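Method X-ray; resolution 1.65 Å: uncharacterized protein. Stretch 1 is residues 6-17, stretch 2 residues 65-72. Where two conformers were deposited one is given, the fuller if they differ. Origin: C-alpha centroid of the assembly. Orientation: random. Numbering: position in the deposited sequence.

Stretch 1, residues 6-17: ERKIFNRLKSVL
Stretch 2 (65-72) RELIVSTK

A loop that leads into a helix can be fastened to a second, mostly irregular segment by one short backbone bridge if arginines and branched apolar side chains secure its flanks, and this 515 Å² contact is a worked example. In stretch 1, extended Arg7 and Ile9 alternate with turned Lys8 (-114/-22) and Phe10 (-122/-38). Arg7 (phi/psi -57/132, chi t, t, m, -88°) points toward stretch 2; its NH1 donates to Ile9 O at 2.9 Å and to a water that in turn donates to Ser70 O, while NH2 lies 3.5 Å from Thr71 CG2. Val69 (m), the residue most covered, branches to touch Arg7 NH1 through CG2 (3.5 Å) and Ile9 CG2 (m, m) through CG1 (3.9 Å).

Next comes the bridge, pairing Asn11 with Ile68, CA to CA 4.3 Å. In stretch 2, residues 65-67 have helical phi/psi; Ile68 (-108/141) and Val69 (-72/141) are extended. Two nearly straight bonds run from Val69 N to Phe10 O (3.1 Å) and from Arg12 N to Leu67 O (2.8 Å), so the chains run antiparallel here. Asn11 (p) folds OD1 back to accept from Leu13 N at 2.9 Å.

Arg12 (-122/40; p, t, m, -86°) is the N-cap; its NH1 donates to Glu66 O at 2.8 Å. Leu67 (m, t) starts away, but its end nears the helix: CD2 meets Leu13 CD1 (t, p) at 4.1 Å and Val16 CB (t) at 4.0 Å, burying apolar surface.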

# COMPACT_ATOMS: atom_id res chain seq x y z
N GLU A 6 -16.01 -5.79 3.73
CA GLU A 6 -15.90 -7.10 4.35
C GLU A 6 -14.50 -7.62 4.07
O GLU A 6 -14.17 -8.70 4.49
CB GLU A 6 -16.92 -8.07 3.74
CG GLU A 6 -18.34 -7.80 4.14
CD GLU A 6 -19.26 -8.77 3.44
OE1 GLU A 6 -19.62 -9.74 4.10
OE2 GLU A 6 -19.54 -8.60 2.22
N ARG A 7 -13.71 -6.85 3.32
CA ARG A 7 -12.36 -7.32 2.92
C ARG A 7 -11.49 -7.68 4.12
O ARG A 7 -11.38 -6.90 5.08
CB ARG A 7 -11.63 -6.26 2.09
CG ARG A 7 -10.24 -6.64 1.64
CD ARG A 7 -9.61 -5.58 0.78
NE ARG A 7 -10.27 -5.45 -0.52
CZ ARG A 7 -9.94 -6.15 -1.60
NH1 ARG A 7 -8.98 -7.06 -1.51
NH2 ARG A 7 -10.57 -5.96 -2.75
N LYS A 8 -10.87 -8.85 4.03
CA LYS A 8 -9.89 -9.31 5.00
C LYS A 8 -8.49 -9.44 4.42
O LYS A 8 -7.50 -9.42 5.18
CB LYS A 8 -10.30 -10.65 5.56
CG LYS A 8 -11.59 -10.57 6.35
CD LYS A 8 -11.93 -11.93 6.88
CE LYS A 8 -13.30 -11.91 7.50
NZ LYS A 8 -13.41 -11.00 8.69
N ILE A 9 -8.40 -9.58 3.11
CA ILE A 9 -7.16 -9.80 2.41
C ILE A 9 -6.73 -8.55 1.66
O ILE A 9 -7.42 -8.11 0.76
CB ILE A 9 -7.27 -11.01 1.43
CG1 ILE A 9 -7.66 -12.30 2.18
CG2 ILE A 9 -5.91 -11.17 0.68
CD1 ILE A 9 -6.69 -12.67 3.34
N PHE A 10 -5.56 -8.02 2.01
CA PHE A 10 -5.03 -6.78 1.46
C PHE A 10 -3.67 -7.00 0.82
O PHE A 10 -3.36 -6.39 -0.23
CB PHE A 10 -4.90 -5.71 2.55
CG PHE A 10 -6.20 -5.32 3.19
CD1 PHE A 10 -6.89 -4.20 2.77
CD2 PHE A 10 -6.71 -6.07 4.23
CE1 PHE A 10 -8.09 -3.85 3.36
CE2 PHE A 10 -7.87 -5.70 4.89
CZ PHE A 10 -8.59 -4.61 4.42
N ASN A 11 -2.83 -7.85 1.42
CA ASN A 11 -1.51 -8.09 0.88
C ASN A 11 -1.40 -9.53 0.41
O ASN A 11 -2.15 -10.42 0.84
CB ASN A 11 -0.40 -7.65 1.88
CG ASN A 11 -0.14 -8.67 2.98
OD1 ASN A 11 0.35 -9.77 2.70
ND2 ASN A 11 -0.46 -8.31 4.24
N ARG A 12 -0.43 -9.74 -0.46
CA ARG A 12 -0.04 -11.08 -0.87
C ARG A 12 1.46 -11.37 -0.59
O ARG A 12 2.14 -12.10 -1.36
CB ARG A 12 -0.44 -11.34 -2.29
CG ARG A 12 0.06 -10.38 -3.28
CD ARG A 12 -0.44 -10.66 -4.73
NE ARG A 12 -0.04 -11.97 -5.25
CZ ARG A 12 1.11 -12.23 -5.86
NH1 ARG A 12 1.99 -11.28 -6.04
NH2 ARG A 12 1.37 -13.46 -6.35
N LEU A 13 1.92 -10.91 0.57
CA LEU A 13 3.30 -11.14 0.98
C LEU A 13 3.65 -12.61 1.08
O LEU A 13 4.70 -13.03 0.60
CB LEU A 13 3.58 -10.45 2.29
CG LEU A 13 5.00 -10.65 2.85
CD1 LEU A 13 6.09 -10.19 1.86
CD2 LEU A 13 5.09 -9.88 4.20
N LYS A 14 2.75 -13.41 1.65
CA LYS A 14 3.01 -14.84 1.81
C LYS A 14 3.31 -15.45 0.43
O LYS A 14 4.25 -16.22 0.28
CB LYS A 14 1.82 -15.55 2.47
CG LYS A 14 2.04 -17.04 2.67
CD LYS A 14 0.81 -17.69 3.36
CE LYS A 14 0.98 -19.20 3.54
NZ LYS A 14 0.21 -19.68 4.72
N SER A 15 2.49 -15.10 -0.56
CA SER A 15 2.69 -15.62 -1.92
C SER A 15 4.01 -15.18 -2.52
O SER A 15 4.67 -15.97 -3.20
CB SER A 15 1.58 -15.21 -2.84
OG SER A 15 0.40 -15.91 -2.51
N VAL A 16 4.37 -13.90 -2.34
CA VAL A 16 5.61 -13.38 -2.94
C VAL A 16 6.81 -14.04 -2.26
O VAL A 16 7.79 -14.40 -2.92
CB VAL A 16 5.68 -11.85 -2.95
CG1 VAL A 16 6.98 -11.34 -3.54
CG2 VAL A 16 4.51 -11.28 -3.79
N LEU A 17 6.76 -14.20 -0.95
CA LEU A 17 7.85 -14.89 -0.27
C LEU A 17 7.98 -16.33 -0.83
O LEU A 17 9.09 -16.79 -1.10
CB LEU A 17 7.59 -14.96 1.23
CG LEU A 17 7.71 -13.73 2.05
CD1 LEU A 17 7.15 -13.92 3.41
CD2 LEU A 17 9.22 -13.23 2.09
N ARG A 65 4.18 -3.09 -6.13
CA ARG A 65 2.77 -3.32 -6.49
C ARG A 65 2.38 -4.80 -6.35
O ARG A 65 1.18 -5.12 -6.09
CB ARG A 65 2.49 -2.85 -7.89
CG ARG A 65 2.48 -1.33 -8.03
CD ARG A 65 2.20 -0.90 -9.44
NE ARG A 65 2.08 0.56 -9.49
CZ ARG A 65 1.78 1.24 -10.61
NH1 ARG A 65 1.66 0.61 -11.79
NH2 ARG A 65 1.62 2.54 -10.55
N GLU A 66 3.34 -5.71 -6.55
CA GLU A 66 3.04 -7.13 -6.48
C GLU A 66 2.76 -7.61 -5.05
O GLU A 66 2.24 -8.70 -4.87
CB GLU A 66 4.21 -7.96 -7.09
CG GLU A 66 4.35 -7.68 -8.56
CD GLU A 66 5.43 -8.51 -9.21
OE1 GLU A 66 5.84 -9.53 -8.62
OE2 GLU A 66 5.85 -8.12 -10.33
N LEU A 67 3.11 -6.81 -4.03
CA LEU A 67 2.88 -7.20 -2.64
C LEU A 67 1.44 -6.99 -2.23
O LEU A 67 1.04 -7.45 -1.19
CB LEU A 67 3.77 -6.41 -1.72
CG LEU A 67 5.29 -6.63 -1.85
CD1 LEU A 67 6.12 -5.67 -0.98
CD2 LEU A 67 5.64 -8.12 -1.65
N ILE A 68 0.67 -6.25 -3.04
CA ILE A 68 -0.72 -5.86 -2.75
C ILE A 68 -1.63 -6.68 -3.68
O ILE A 68 -1.29 -6.85 -4.85
CB ILE A 68 -0.90 -4.32 -3.01
CG1 ILE A 68 0.14 -3.56 -2.19
CG2 ILE A 68 -2.35 -3.87 -2.73
CD1 ILE A 68 0.09 -3.96 -0.76
N VAL A 69 -2.78 -7.14 -3.19
CA VAL A 69 -3.69 -7.84 -4.10
C VAL A 69 -4.33 -6.81 -5.06
O VAL A 69 -4.60 -5.66 -4.69
CB VAL A 69 -4.78 -8.65 -3.36
CG1 VAL A 69 -4.12 -9.77 -2.52
CG2 VAL A 69 -5.70 -7.77 -2.44
N SER A 70 -4.49 -7.23 -6.31
CA SER A 70 -5.18 -6.42 -7.30
C SER A 70 -6.67 -6.24 -7.00
O SER A 70 -7.35 -7.15 -6.50
CB SER A 70 -5.00 -7.09 -8.67
OG SER A 70 -5.69 -6.34 -9.62
N THR A 71 -7.21 -5.07 -7.34
CA THR A 71 -8.63 -4.85 -7.27
C THR A 71 -9.23 -4.55 -8.66
O THR A 71 -10.39 -4.16 -8.74
CB THR A 71 -8.98 -3.75 -6.29
OG1 THR A 71 -8.44 -2.49 -6.75
CG2 THR A 71 -8.50 -4.07 -4.92
N LYS A 72 -8.44 -4.65 -9.70
CA LYS A 72 -8.92 -4.50 -11.07
C LYS A 72 -10.16 -5.29 -11.31
O LYS A 72 -10.15 -6.50 -11.10
CB LYS A 72 -7.90 -5.04 -12.02
CG LYS A 72 -6.64 -4.29 -12.08
CD LYS A 72 -6.09 -4.14 -13.49
CE LYS A 72 -7.09 -3.51 -14.44
NZ LYS A 72 -7.65 -2.20 -13.99
O HOH W 1 -8.73 -7.94 -4.24
O HOH W 2 4.31 -11.67 -7.72